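Local coordinates for protein endo-polygalacturonase (Pectobacterium carotovorum subsp. carotovorum, PDB 1BHE) that hydrolyses the alpha-1,4 linkages between galacturonosyl units of polygalacturonic acid, a pectin-degrading activity involved in the maceration and soft-rotting of plant tissue, at residues 71-77 with 117-122; 253-259 with 278-284; 290-296 with 324-330; 304-308 with 335-340; 320-324 with 346-350. One frame throughout, in Å; residues are numbered along the deposited sequence.

Contact 1: 71-77 with 117-122; sequences VTLRAVN and GTIDGQ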
# COMPACT_ATOMS: atom_id res chain seq x y z
N VAL A 71 -8.24 9.13 19.37
CA VAL A 71 -7.93 10.41 18.74
C VAL A 71 -7.80 10.16 17.24
O VAL A 71 -7.36 9.08 16.83
CB VAL A 71 -6.65 11.04 19.31
CG1 VAL A 71 -6.17 12.25 18.52
CG2 VAL A 71 -6.87 11.46 20.77
N THR A 72 -8.19 11.16 16.45
CA THR A 72 -8.11 11.05 15.00
C THR A 72 -7.33 12.22 14.43
O THR A 72 -7.58 13.37 14.79
CB THR A 72 -9.52 11.04 14.38
OG1 THR A 72 -10.29 9.95 14.94
CG2 THR A 72 -9.47 10.86 12.87
N LEU A 73 -6.38 11.94 13.55
CA LEU A 73 -5.69 12.99 12.78
C LEU A 73 -6.41 12.94 11.43
O LEU A 73 -6.29 11.94 10.71
CB LEU A 73 -4.20 12.71 12.68
CG LEU A 73 -3.39 13.58 11.71
CD1 LEU A 73 -3.42 15.04 12.13
CD2 LEU A 73 -1.95 13.10 11.63
N ARG A 74 -7.19 13.95 11.12
CA ARG A 74 -8.01 13.98 9.92
C ARG A 74 -7.59 15.00 8.88
O ARG A 74 -7.40 16.18 9.17
CB ARG A 74 -9.46 14.27 10.37
CG ARG A 74 -10.52 14.20 9.29
CD ARG A 74 -11.91 14.46 9.89
NE ARG A 74 -12.34 13.33 10.70
CZ ARG A 74 -13.21 13.37 11.70
NH1 ARG A 74 -13.79 14.50 12.06
NH2 ARG A 74 -13.49 12.26 12.36
N ALA A 75 -7.48 14.53 7.63
CA ALA A 75 -7.10 15.38 6.52
C ALA A 75 -8.24 16.31 6.12
O ALA A 75 -9.37 15.85 5.91
CB ALA A 75 -6.66 14.53 5.33
N VAL A 76 -7.96 17.61 6.04
CA VAL A 76 -9.02 18.55 5.68
C VAL A 76 -9.59 18.21 4.32
O VAL A 76 -8.87 17.78 3.41
CB VAL A 76 -8.57 20.02 5.74
CG1 VAL A 76 -8.19 20.38 7.17
CG2 VAL A 76 -7.40 20.29 4.80
N ASN A 77 -10.90 18.37 4.17
CA ASN A 77 -11.60 18.10 2.92
C ASN A 77 -11.57 19.35 2.04
O ASN A 77 -12.58 19.99 1.74
CB ASN A 77 -13.03 17.64 3.18
CG ASN A 77 -13.90 18.61 3.94
OD1 ASN A 77 -13.43 19.32 4.83
ND2 ASN A 77 -15.18 18.68 3.60
N GLY A 117 -4.34 5.47 17.77
CA GLY A 117 -5.27 6.42 17.17
C GLY A 117 -5.44 6.10 15.68
O GLY A 117 -4.95 5.11 15.15
N THR A 118 -6.18 6.98 15.02
CA THR A 118 -6.53 6.87 13.62
C THR A 118 -6.09 8.05 12.76
O THR A 118 -6.09 9.20 13.20
CB THR A 118 -8.08 6.81 13.55
OG1 THR A 118 -8.53 5.65 14.28
CG2 THR A 118 -8.60 6.72 12.12
N ILE A 119 -5.75 7.75 11.51
CA ILE A 119 -5.47 8.76 10.50
C ILE A 119 -6.61 8.59 9.47
O ILE A 119 -6.78 7.50 8.92
CB ILE A 119 -4.11 8.61 9.82
CG1 ILE A 119 -3.00 8.75 10.86
CG2 ILE A 119 -3.95 9.65 8.71
CD1 ILE A 119 -1.59 8.47 10.37
N ASP A 120 -7.42 9.62 9.30
CA ASP A 120 -8.57 9.59 8.42
C ASP A 120 -8.40 10.54 7.24
O ASP A 120 -8.28 11.75 7.43
CB ASP A 120 -9.81 9.98 9.23
CG ASP A 120 -11.10 10.09 8.45
OD1 ASP A 120 -11.19 9.70 7.28
OD2 ASP A 120 -12.08 10.59 9.06
N GLY A 121 -8.43 9.98 6.03
CA GLY A 121 -8.25 10.78 4.83
C GLY A 121 -9.50 11.48 4.32
O GLY A 121 -9.41 12.31 3.40
N GLN A 122 -10.68 11.13 4.81
CA GLN A 122 -11.93 11.72 4.33
C GLN A 122 -12.05 11.58 2.82
O GLN A 122 -12.46 12.51 2.12
CB GLN A 122 -12.01 13.20 4.70
CG GLN A 122 -11.97 13.54 6.17
CD GLN A 122 -12.77 14.78 6.50
OE1 GLN A 122 -13.96 14.68 6.80
NE2 GLN A 122 -12.15 15.95 6.42
O HOH W 1 -9.07 6.92 16.79
O HOH W 2 -13.06 9.70 11.46
O HOH W 3 -9.47 15.03 2.72
O HOH W 4 -13.16 18.67 7.65

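Contact 2: 253-259 with 278-284; sequences MSIGSET and GLRIKSD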
# COMPACT_ATOMS: atom_id res chain seq x y z
N MET A 253 -2.92 -9.54 -2.76
CA MET A 253 -1.53 -9.56 -2.33
C MET A 253 -0.74 -9.60 -3.64
O MET A 253 -0.49 -10.68 -4.19
CB MET A 253 -1.25 -10.75 -1.43
CG MET A 253 0.21 -11.04 -1.14
SD MET A 253 1.05 -9.65 -0.34
CE MET A 253 2.18 -9.15 -1.64
N SER A 254 -0.51 -8.43 -4.23
CA SER A 254 0.05 -8.33 -5.55
C SER A 254 1.48 -7.84 -5.72
O SER A 254 2.08 -7.15 -4.90
CB SER A 254 -0.85 -7.37 -6.39
OG SER A 254 -2.20 -7.78 -6.35
N ILE A 255 2.03 -8.21 -6.87
CA ILE A 255 3.33 -7.79 -7.37
C ILE A 255 3.07 -7.21 -8.77
O ILE A 255 2.45 -7.92 -9.57
CB ILE A 255 4.37 -8.91 -7.44
CG1 ILE A 255 4.82 -9.35 -6.04
CG2 ILE A 255 5.60 -8.50 -8.25
CD1 ILE A 255 5.57 -10.67 -6.04
N GLY A 256 3.47 -5.98 -9.03
CA GLY A 256 3.23 -5.37 -10.34
C GLY A 256 2.25 -4.20 -10.20
O GLY A 256 1.86 -3.86 -9.09
N SER A 257 1.91 -3.58 -11.32
CA SER A 257 2.33 -3.98 -12.65
C SER A 257 3.75 -3.64 -13.04
O SER A 257 4.34 -4.21 -13.96
CB SER A 257 1.35 -3.34 -13.67
OG SER A 257 0.08 -3.98 -13.52
N GLU A 258 4.36 -2.71 -12.30
CA GLU A 258 5.76 -2.37 -12.57
C GLU A 258 6.59 -3.49 -11.96
O GLU A 258 6.64 -3.64 -10.74
CB GLU A 258 6.07 -0.97 -12.03
CG GLU A 258 5.18 0.10 -12.67
CD GLU A 258 3.87 0.30 -11.94
OE1 GLU A 258 3.52 -0.44 -11.00
OE2 GLU A 258 3.13 1.25 -12.29
N THR A 259 7.19 -4.32 -12.82
CA THR A 259 7.97 -5.45 -12.33
C THR A 259 9.42 -5.38 -12.81
O THR A 259 9.99 -6.42 -13.15
CB THR A 259 7.36 -6.81 -12.75
OG1 THR A 259 7.22 -6.88 -14.17
CG2 THR A 259 6.01 -7.04 -12.08
N GLY A 278 -6.45 -13.17 -5.05
CA GLY A 278 -5.69 -13.67 -3.90
C GLY A 278 -4.22 -13.27 -4.01
O GLY A 278 -3.82 -12.16 -3.63
N LEU A 279 -3.44 -14.19 -4.55
CA LEU A 279 -2.01 -14.00 -4.77
C LEU A 279 -1.78 -13.64 -6.24
O LEU A 279 -2.10 -14.41 -7.14
CB LEU A 279 -1.25 -15.27 -4.40
CG LEU A 279 -1.57 -15.89 -3.03
CD1 LEU A 279 -0.95 -17.28 -2.92
CD2 LEU A 279 -1.08 -15.00 -1.91
N ARG A 280 -1.23 -12.45 -6.48
CA ARG A 280 -1.09 -11.99 -7.85
C ARG A 280 0.25 -11.42 -8.27
O ARG A 280 0.92 -10.67 -7.58
CB ARG A 280 -2.17 -10.91 -8.05
CG ARG A 280 -2.25 -10.36 -9.46
CD ARG A 280 -3.62 -9.71 -9.66
NE ARG A 280 -3.67 -8.40 -8.98
CZ ARG A 280 -4.48 -7.43 -9.38
NH1 ARG A 280 -5.28 -7.64 -10.42
NH2 ARG A 280 -4.49 -6.26 -8.75
N ILE A 281 0.65 -11.80 -9.48
CA ILE A 281 1.83 -11.28 -10.16
C ILE A 281 1.31 -10.79 -11.52
O ILE A 281 0.82 -11.60 -12.32
CB ILE A 281 3.01 -12.24 -10.34
CG1 ILE A 281 3.42 -12.89 -9.03
CG2 ILE A 281 4.18 -11.47 -10.96
CD1 ILE A 281 4.55 -13.90 -9.10
N LYS A 282 1.35 -9.49 -11.73
CA LYS A 282 0.80 -8.92 -12.96
C LYS A 282 1.70 -7.89 -13.61
O LYS A 282 2.44 -7.18 -12.95
CB LYS A 282 -0.56 -8.27 -12.63
CG LYS A 282 -0.45 -7.15 -11.62
CD LYS A 282 -1.78 -6.43 -11.44
CE LYS A 282 -1.58 -4.95 -11.17
NZ LYS A 282 -1.80 -4.63 -9.73
N SER A 283 1.58 -7.79 -14.94
CA SER A 283 2.34 -6.82 -15.70
C SER A 283 1.78 -6.65 -17.10
O SER A 283 0.72 -7.20 -17.45
CB SER A 283 3.82 -7.20 -15.74
OG SER A 283 4.63 -6.05 -15.88
N ASP A 284 2.47 -5.89 -17.93
CA ASP A 284 2.09 -5.68 -19.32
C ASP A 284 3.36 -5.42 -20.11
O ASP A 284 4.45 -5.41 -19.52
CB ASP A 284 1.10 -4.52 -19.45
CG ASP A 284 1.58 -3.24 -18.80
OD1 ASP A 284 2.53 -2.64 -19.34
OD2 ASP A 284 1.02 -2.84 -17.75
O HOH W 5 2.00 -11.37 -5.04
O HOH W 6 -1.11 -3.78 -16.09

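Contact 3: 290-296 with 324-330; sequences VVNGVRY and DWSDITF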
# COMPACT_ATOMS: atom_id res chain seq x y z
N VAL A 290 12.20 -8.52 -14.50
CA VAL A 290 12.53 -9.68 -13.70
C VAL A 290 11.78 -9.73 -12.38
O VAL A 290 11.77 -8.79 -11.58
CB VAL A 290 14.05 -9.73 -13.38
CG1 VAL A 290 14.39 -10.90 -12.46
CG2 VAL A 290 14.86 -9.82 -14.66
N VAL A 291 11.18 -10.88 -12.11
CA VAL A 291 10.55 -11.23 -10.86
C VAL A 291 11.19 -12.57 -10.47
O VAL A 291 11.00 -13.56 -11.20
CB VAL A 291 9.02 -11.36 -10.90
CG1 VAL A 291 8.49 -11.96 -9.60
CG2 VAL A 291 8.35 -10.02 -11.16
N ASN A 292 11.97 -12.60 -9.40
CA ASN A 292 12.65 -13.84 -9.04
C ASN A 292 12.67 -14.14 -7.56
O ASN A 292 13.01 -13.27 -6.76
CB ASN A 292 14.10 -13.77 -9.57
CG ASN A 292 14.89 -14.99 -9.13
OD1 ASN A 292 14.73 -16.07 -9.71
ND2 ASN A 292 15.72 -14.85 -8.11
N GLY A 293 12.34 -15.38 -7.21
CA GLY A 293 12.35 -15.83 -5.83
C GLY A 293 11.17 -15.33 -5.02
O GLY A 293 11.29 -14.46 -4.15
N VAL A 294 9.99 -15.83 -5.35
CA VAL A 294 8.75 -15.48 -4.68
C VAL A 294 8.19 -16.77 -4.08
O VAL A 294 8.03 -17.74 -4.83
CB VAL A 294 7.71 -14.83 -5.59
CG1 VAL A 294 6.45 -14.46 -4.81
CG2 VAL A 294 8.26 -13.58 -6.27
N ARG A 295 7.93 -16.79 -2.78
CA ARG A 295 7.42 -17.98 -2.13
C ARG A 295 6.21 -17.67 -1.26
O ARG A 295 6.25 -16.83 -0.36
CB ARG A 295 8.50 -18.68 -1.29
CG ARG A 295 9.19 -17.77 -0.29
CD ARG A 295 10.60 -18.26 0.03
NE ARG A 295 11.52 -18.10 -1.10
CZ ARG A 295 12.17 -16.99 -1.41
NH1 ARG A 295 12.02 -15.89 -0.68
NH2 ARG A 295 12.97 -16.97 -2.47
N TYR A 296 5.11 -18.37 -1.55
CA TYR A 296 3.87 -18.21 -0.81
C TYR A 296 3.55 -19.47 -0.01
O TYR A 296 3.54 -20.56 -0.59
CB TYR A 296 2.68 -17.92 -1.71
CG TYR A 296 2.80 -16.82 -2.73
CD1 TYR A 296 2.47 -15.50 -2.42
CD2 TYR A 296 3.22 -17.10 -4.02
CE1 TYR A 296 2.57 -14.50 -3.38
CE2 TYR A 296 3.33 -16.11 -4.99
CZ TYR A 296 3.00 -14.81 -4.65
OH TYR A 296 3.11 -13.83 -5.60
N ASP A 324 10.52 -11.74 -17.12
CA ASP A 324 11.46 -12.82 -16.83
C ASP A 324 11.21 -13.24 -15.38
O ASP A 324 11.80 -12.74 -14.44
CB ASP A 324 12.92 -12.42 -17.04
CG ASP A 324 13.88 -13.55 -16.74
OD1 ASP A 324 13.45 -14.71 -16.57
OD2 ASP A 324 15.10 -13.29 -16.67
N TRP A 325 10.14 -14.02 -15.23
CA TRP A 325 9.65 -14.43 -13.92
C TRP A 325 10.03 -15.88 -13.63
O TRP A 325 9.71 -16.78 -14.42
CB TRP A 325 8.13 -14.20 -13.87
CG TRP A 325 7.65 -12.80 -14.14
CD1 TRP A 325 8.39 -11.66 -14.25
CD2 TRP A 325 6.29 -12.38 -14.29
NE1 TRP A 325 7.60 -10.57 -14.49
CE2 TRP A 325 6.29 -10.99 -14.50
CE3 TRP A 325 5.06 -13.05 -14.26
CZ2 TRP A 325 5.13 -10.25 -14.70
CZ3 TRP A 325 3.90 -12.31 -14.45
CH2 TRP A 325 3.94 -10.93 -14.67
N SER A 326 10.73 -16.10 -12.53
CA SER A 326 11.16 -17.46 -12.18
C SER A 326 11.25 -17.68 -10.68
O SER A 326 11.14 -16.76 -9.88
CB SER A 326 12.49 -17.78 -12.86
OG SER A 326 13.53 -16.92 -12.43
N ASP A 327 11.44 -18.94 -10.29
CA ASP A 327 11.52 -19.35 -8.90
C ASP A 327 10.33 -18.81 -8.11
O ASP A 327 10.43 -18.04 -7.16
CB ASP A 327 12.85 -18.96 -8.26
CG ASP A 327 13.04 -19.49 -6.85
OD1 ASP A 327 12.33 -20.44 -6.44
OD2 ASP A 327 13.90 -18.95 -6.13
N ILE A 328 9.15 -19.24 -8.54
CA ILE A 328 7.87 -18.86 -7.95
C ILE A 328 7.22 -20.10 -7.35
O ILE A 328 6.94 -21.07 -8.06
CB ILE A 328 6.96 -18.20 -8.99
CG1 ILE A 328 7.62 -16.95 -9.59
CG2 ILE A 328 5.61 -17.82 -8.39
CD1 ILE A 328 7.02 -16.48 -10.89
N THR A 329 7.07 -20.15 -6.03
CA THR A 329 6.52 -21.32 -5.37
C THR A 329 5.30 -21.03 -4.50
O THR A 329 5.18 -20.00 -3.84
CB THR A 329 7.57 -22.00 -4.46
OG1 THR A 329 7.98 -21.07 -3.44
CG2 THR A 329 8.80 -22.44 -5.24
N PHE A 330 4.36 -21.97 -4.52
CA PHE A 330 3.16 -21.92 -3.69
C PHE A 330 3.12 -23.20 -2.85
O PHE A 330 3.21 -24.29 -3.42
CB PHE A 330 1.88 -21.81 -4.50
CG PHE A 330 1.70 -20.65 -5.42
CD1 PHE A 330 2.33 -20.60 -6.65
CD2 PHE A 330 0.89 -19.58 -5.05
CE1 PHE A 330 2.17 -19.52 -7.49
CE2 PHE A 330 0.71 -18.50 -5.90
CZ PHE A 330 1.35 -18.47 -7.11
O HOH W 7 10.17 -19.67 -4.64

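Contact 4: 304-308 with 335-340; sequences VAKPI and SETKGV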
# COMPACT_ATOMS: atom_id res chain seq x y z
N VAL A 304 -12.83 -15.57 -2.38
CA VAL A 304 -11.90 -14.92 -3.29
C VAL A 304 -12.14 -15.46 -4.70
O VAL A 304 -11.86 -16.62 -4.99
CB VAL A 304 -10.45 -15.18 -2.85
CG1 VAL A 304 -9.44 -14.63 -3.85
CG2 VAL A 304 -10.19 -14.60 -1.47
N ALA A 305 -12.64 -14.61 -5.60
CA ALA A 305 -12.95 -14.99 -6.97
C ALA A 305 -11.78 -15.54 -7.77
O ALA A 305 -11.94 -16.49 -8.53
CB ALA A 305 -13.55 -13.80 -7.72
N LYS A 306 -10.60 -14.93 -7.67
CA LYS A 306 -9.41 -15.34 -8.40
C LYS A 306 -8.26 -15.56 -7.43
O LYS A 306 -7.46 -14.66 -7.18
CB LYS A 306 -9.04 -14.24 -9.41
CG LYS A 306 -9.92 -14.15 -10.63
CD LYS A 306 -9.31 -13.27 -11.72
CE LYS A 306 -10.40 -12.60 -12.55
NZ LYS A 306 -10.14 -12.72 -14.01
N PRO A 307 -8.18 -16.75 -6.83
CA PRO A 307 -7.22 -17.04 -5.78
C PRO A 307 -5.77 -16.91 -6.19
O PRO A 307 -4.94 -16.47 -5.39
CB PRO A 307 -7.58 -18.45 -5.31
CG PRO A 307 -8.42 -19.04 -6.39
CD PRO A 307 -9.12 -17.88 -7.05
N ILE A 308 -5.41 -17.33 -7.40
CA ILE A 308 -4.05 -17.23 -7.90
C ILE A 308 -4.10 -16.57 -9.28
O ILE A 308 -4.82 -17.03 -10.16
CB ILE A 308 -3.28 -18.56 -8.01
CG1 ILE A 308 -3.11 -19.22 -6.64
CG2 ILE A 308 -1.91 -18.33 -8.65
CD1 ILE A 308 -2.48 -20.60 -6.66
N SER A 335 -8.10 -22.65 -0.86
CA SER A 335 -9.20 -21.78 -1.24
C SER A 335 -10.50 -22.53 -0.96
O SER A 335 -10.77 -23.56 -1.57
CB SER A 335 -9.12 -21.33 -2.70
OG SER A 335 -10.08 -20.32 -2.94
N GLU A 336 -11.26 -22.03 0.00
CA GLU A 336 -12.48 -22.69 0.45
C GLU A 336 -13.69 -22.52 -0.44
O GLU A 336 -14.68 -23.25 -0.26
CB GLU A 336 -12.80 -22.22 1.88
CG GLU A 336 -11.89 -22.86 2.92
CD GLU A 336 -12.03 -22.26 4.30
OE1 GLU A 336 -13.12 -21.78 4.67
OE2 GLU A 336 -11.02 -22.27 5.04
N THR A 337 -13.70 -21.53 -1.33
CA THR A 337 -14.86 -21.30 -2.19
C THR A 337 -14.47 -21.34 -3.66
O THR A 337 -13.32 -21.21 -4.04
CB THR A 337 -15.56 -19.96 -1.91
OG1 THR A 337 -14.59 -18.91 -1.99
CG2 THR A 337 -16.23 -19.95 -0.54
N LYS A 338 -15.49 -21.52 -4.50
CA LYS A 338 -15.33 -21.60 -5.94
C LYS A 338 -14.65 -20.37 -6.52
O LYS A 338 -15.10 -19.25 -6.27
CB LYS A 338 -16.71 -21.80 -6.57
CG LYS A 338 -16.71 -21.94 -8.09
CD LYS A 338 -18.15 -21.89 -8.61
CE LYS A 338 -18.19 -22.10 -10.11
NZ LYS A 338 -19.54 -22.57 -10.56
N GLY A 339 -13.61 -20.58 -7.32
CA GLY A 339 -12.90 -19.46 -7.93
C GLY A 339 -12.17 -19.89 -9.20
O GLY A 339 -12.22 -21.06 -9.61
N VAL A 340 -11.48 -18.95 -9.83
CA VAL A 340 -10.72 -19.19 -11.05
C VAL A 340 -9.24 -18.86 -10.85
O VAL A 340 -8.88 -17.79 -10.34
CB VAL A 340 -11.27 -18.35 -12.22
CG1 VAL A 340 -10.32 -18.31 -13.41
CG2 VAL A 340 -12.63 -18.87 -12.67
O HOH W 8 -11.95 -18.35 -1.70
O HOH W 9 -11.39 -19.33 -5.06

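Contact 5: 320-324 with 346-350; sequences SNVPD and ENAKK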
# COMPACT_ATOMS: atom_id res chain seq x y z
N SER A 320 8.00 -3.11 -25.48
CA SER A 320 8.75 -4.30 -25.88
C SER A 320 9.27 -5.06 -24.66
O SER A 320 9.98 -6.06 -24.80
CB SER A 320 9.92 -3.87 -26.77
OG SER A 320 10.57 -2.73 -26.22
N ASN A 321 8.90 -4.59 -23.47
CA ASN A 321 9.34 -5.24 -22.24
C ASN A 321 8.83 -6.67 -22.15
O ASN A 321 7.70 -7.00 -22.47
CB ASN A 321 8.92 -4.42 -21.01
CG ASN A 321 9.66 -3.09 -20.95
OD1 ASN A 321 10.79 -3.04 -20.45
ND2 ASN A 321 9.06 -2.03 -21.46
N VAL A 322 9.74 -7.56 -21.76
CA VAL A 322 9.47 -8.98 -21.62
C VAL A 322 9.62 -9.38 -20.15
O VAL A 322 10.63 -9.06 -19.52
CB VAL A 322 10.43 -9.81 -22.49
CG1 VAL A 322 10.38 -11.29 -22.14
CG2 VAL A 322 10.13 -9.62 -23.97
N PRO A 323 8.65 -10.12 -19.64
CA PRO A 323 8.70 -10.63 -18.28
C PRO A 323 9.66 -11.80 -18.13
O PRO A 323 9.63 -12.74 -18.93
CB PRO A 323 7.27 -11.09 -18.02
CG PRO A 323 6.77 -11.50 -19.37
CD PRO A 323 7.42 -10.55 -20.34
N ASP A 324 10.52 -11.74 -17.12
CA ASP A 324 11.46 -12.82 -16.83
C ASP A 324 11.21 -13.24 -15.38
O ASP A 324 11.80 -12.74 -14.44
CB ASP A 324 12.92 -12.42 -17.04
CG ASP A 324 13.88 -13.55 -16.74
OD1 ASP A 324 13.45 -14.71 -16.57
OD2 ASP A 324 15.10 -13.29 -16.67
N GLU A 346 1.91 -15.05 -21.71
CA GLU A 346 2.09 -14.45 -23.04
C GLU A 346 3.22 -13.44 -22.99
O GLU A 346 3.42 -12.77 -21.97
CB GLU A 346 0.78 -13.80 -23.47
CG GLU A 346 0.71 -13.26 -24.89
CD GLU A 346 -0.62 -12.60 -25.20
OE1 GLU A 346 -1.68 -13.16 -24.85
OE2 GLU A 346 -0.62 -11.51 -25.80
N ASN A 347 4.03 -13.32 -24.04
CA ASN A 347 5.13 -12.37 -24.09
C ASN A 347 6.38 -12.80 -23.34
O ASN A 347 7.41 -12.13 -23.45
CB ASN A 347 4.69 -10.98 -23.61
CG ASN A 347 3.78 -10.25 -24.58
OD1 ASN A 347 3.88 -10.39 -25.80
ND2 ASN A 347 2.87 -9.45 -24.04
N ALA A 348 6.36 -13.90 -22.61
CA ALA A 348 7.54 -14.47 -21.98
C ALA A 348 8.24 -15.36 -23.00
O ALA A 348 7.57 -16.19 -23.64
CB ALA A 348 7.18 -15.28 -20.75
N LYS A 349 9.54 -15.21 -23.17
CA LYS A 349 10.29 -16.01 -24.14
C LYS A 349 9.99 -17.50 -24.02
O LYS A 349 9.64 -18.14 -25.00
CB LYS A 349 11.79 -15.75 -23.99
CG LYS A 349 12.19 -14.31 -24.25
CD LYS A 349 12.15 -13.96 -25.73
CE LYS A 349 11.58 -12.57 -25.95
NZ LYS A 349 11.37 -12.29 -27.40
N LYS A 350 10.14 -18.06 -22.83
CA LYS A 350 9.84 -19.46 -22.57
C LYS A 350 8.69 -19.55 -21.58
O LYS A 350 8.37 -18.56 -20.91
CB LYS A 350 11.06 -20.20 -22.02
CG LYS A 350 12.28 -20.17 -22.92
CD LYS A 350 13.57 -20.22 -22.11
CE LYS A 350 14.44 -19.00 -22.39
NZ LYS A 350 15.34 -19.22 -23.55
O HOH W 10 11.10 -14.12 -20.98

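Contact 1: 71-77 with 117-122
Two successive turns of the right-handed parallel beta-helix meet here: strand 72-75 lies beside strand 118-120, pointing the same way, with 13° between their directions and 4.6 Å between their axes. The backbone ladder runs from Thr118 N to Val71 O (3.0 Å), from Leu73 N to Thr118 O (2.8 Å), from Asp120 N to Leu73 O (2.9 Å) and from Ala75 N to Asp120 O (2.9 Å), so Leu73 uses both its N and its O on the neighbouring strand. Leu73 and Ile119 are buried together on one face, where Phe52 and Leu65 also pack on Leu73. On the other face Thr72 lies next to Thr118, and Arg74 next to Asp120, the latter two joined by a salt bridge from Arg74 NE to Asp120 OD2 (3.2 Å); water 2 also links Arg74 NH2 with Asp120 OD2. Where the strands end, Asp120 OD1 accepts from Gln122 N at 2.9 Å, an Asx turn. Gln122, with phi and psi both positive, then reaches back so that Gln122 NE2 donates to Ala75 O at 2.8 Å, while Gln122 CG packs on Arg74 CG at 3.5 Å. Strands 51-58 and 167-170 continue the sheet beyond this pair, and such in-register stacking of equivalent strands from consecutive coils is the hallmark of the pectin lyase-like beta-helix.

Contact 2: 253-259 with 278-284
Arg280 holds its first two side-chain torsions trans and then bends at chi3 (p), which brings Arg280 NE to Ser254 OG at 3.1 Å; Ser254, in the m rotamer, also bonds to Asp224. Arg280 NH2 and Lys282 NZ each form a salt bridge with Asp224, the lysine starting from a p rotamer. Arg280 also packs on the inferred active-site residue His251, which places this polar face beside the catalytic centre of the family 28 beta-helix. Its parallel strands 253-256 and 280-282 are joined by Arg280 N to Met253 O (3.0 Å), Ile255 N to Arg280 O (2.8 Å) and Lys282 N to Ile255 O (2.9 Å). On the reverse face Ile255 and Ile281, both m then t, meet CG2 to CG2 at 4.3 Å. At Gly256 (phi 114°) a beta carbon would run into Lys282 O and the preceding carbonyl; the peptide from it to Ser257, where the chain turns a corner, is cis. Ser283 OG donates to Ser257 O at 2.7 Å, and Thr259 OG1, which accepts from Gly289 N, donates to Ser283 OG at 3.2 Å.

Contact 3: 290-296 with 324-330
Strands 290-296 and 324-330 run parallel within 3°, their axes 4.5 Å apart, and each residue from Val290 to Tyr296 faces its counterpart from Asp324 to Phe330. Bonds from Val291 N to Asp324 O (3.0 Å) and Ser326 N to Val291 O (2.9 Å) start the ladder; Thr329 N to Val294 O (2.9 Å) and Tyr296 N to Thr329 O (2.8 Å) finish it. Midway, Gly293 and Asp327 both have positive phi and psi, a matched irregularity across which Gly293 N still reaches Ser326 O at 3.2 Å and Val294 N reaches Asp327 O at 2.9 Å. On the buried face, Val291 CG2 sits over the five-membered ring of Trp325 in a CH-pi contact, 3.8 Å from its centroid. Tyr296 and Phe330 form an offset stack, centroids 4.8 Å apart and planes at 21°. The opposite face is largely polar, with Asn292 beside Ser326 and Arg295 beside Thr329; Arg295 NH1 bonds to Asn264 and Thr266. In the beta-helix this pair lies between strands 258-273 and 352-360, and its aromatic rings pack inward on Leu279 and Ile281 of strand 277-282.

Contact 4: 304-308 with 335-340
Val340 loses the most surface here, followed by Pro307, with Val304 and Ser335 covered about equally after them. Val340 N donates to Ala305 O at 2.8 Å, the one direct hydrogen bond between the two segments, and Val340 O lies 3.2 Å from Lys306 CA in a CA-H...O contact. That carbonyl finds no conventional donor: Pro307, which has no amide hydrogen, sets its ring carbon CD 3.3 Å from Val340 O instead. The CA-to-CB bond of Pro307 points toward 335-340, and Pro307 CB comes within 3.9 Å of Ser335 OG. Just before Val340, the bare CA of Gly339 approaches Ala305 O to 3.2 Å; a beta carbon there would clash with the carbonyl oxygens of both Val304 and Ala305. Val304 communicates mainly through solvent. Water 8 joins Val304 N (3.0 Å), Ser335 OG (3.0 Å) and Thr337 OG1 (2.7 Å), and water 9 joins Val304 O (2.8 Å), Ser335 OG (2.7 Å) and Thr337 O (2.9 Å), so two waters fill the gap between the chains. Thr337 OG1 is further held by Asn303 N. Here a corner at Pro307 meets the connecting loop of the next beta-helix coil: 304-308 leads into strand 306-311, which lies between strands 277-282 and 340-344, while 335-340 carries the chain from strand 324-335 into strand 340-344.

Contact 5: 320-324 with 346-350
Val322 lays its side chain against the backbone of 346-350, with Val322 CG1 3.4 Å from Asn347 O, and its other methyl, Val322 CG2, meets the aliphatic part of a lysine at Lys349 CE, 3.8 Å away. Pro323 continues the apolar patch: Pro323 CD approaches Asn347 O to 3.5 Å, and Pro323 CG touches Ala348 CB at 4.0 Å. Both segments belong to loops that join strands of the parallel beta-helix. Segment 320-324 leads from strand 306-311 into strand 324-335; the loop holding 346-350 runs from strand 340-344 into strand 352-360, so the contact stacks the loops of consecutive coils at the protein surface. Asn347 takes a left-handed backbone conformation (phi 80°, psi -6°), which turns the chain there. No direct hydrogen bond crosses between the segments; water 10 connects them instead, donating to Pro323 O and accepting from Lys349 N, each at 2.9 Å. Thr312 packs on Pro323 and, through its hydroxyl, bonds to Glu346 O.

How the contacts relate
Contact 1 stands apart on the beta-helix, its centre about 30 Å from that of contact 2 and about 43 Å from that of contact 5. The other four gather in later coils. Contacts 2 and 3, with centres about 11 Å apart, share the helix interior: Ser283 CB lies 3.5 Å from Trp325 CZ2, and Leu279 CD1 3.6 Å from Phe330 CE2. Contact 4 abuts contact 2 through Gly278 N and Lys306 O, 2.8 Å apart, probably hydrogen-bonded. Contact 5 shares Asp324 with contact 3. Contact 2 approaches the active site most closely, with the Arg280 side chain about 4 Å from that of His251, the inferred active-site residue, and about 7 Å from that of Asp223, the predicted proton donor.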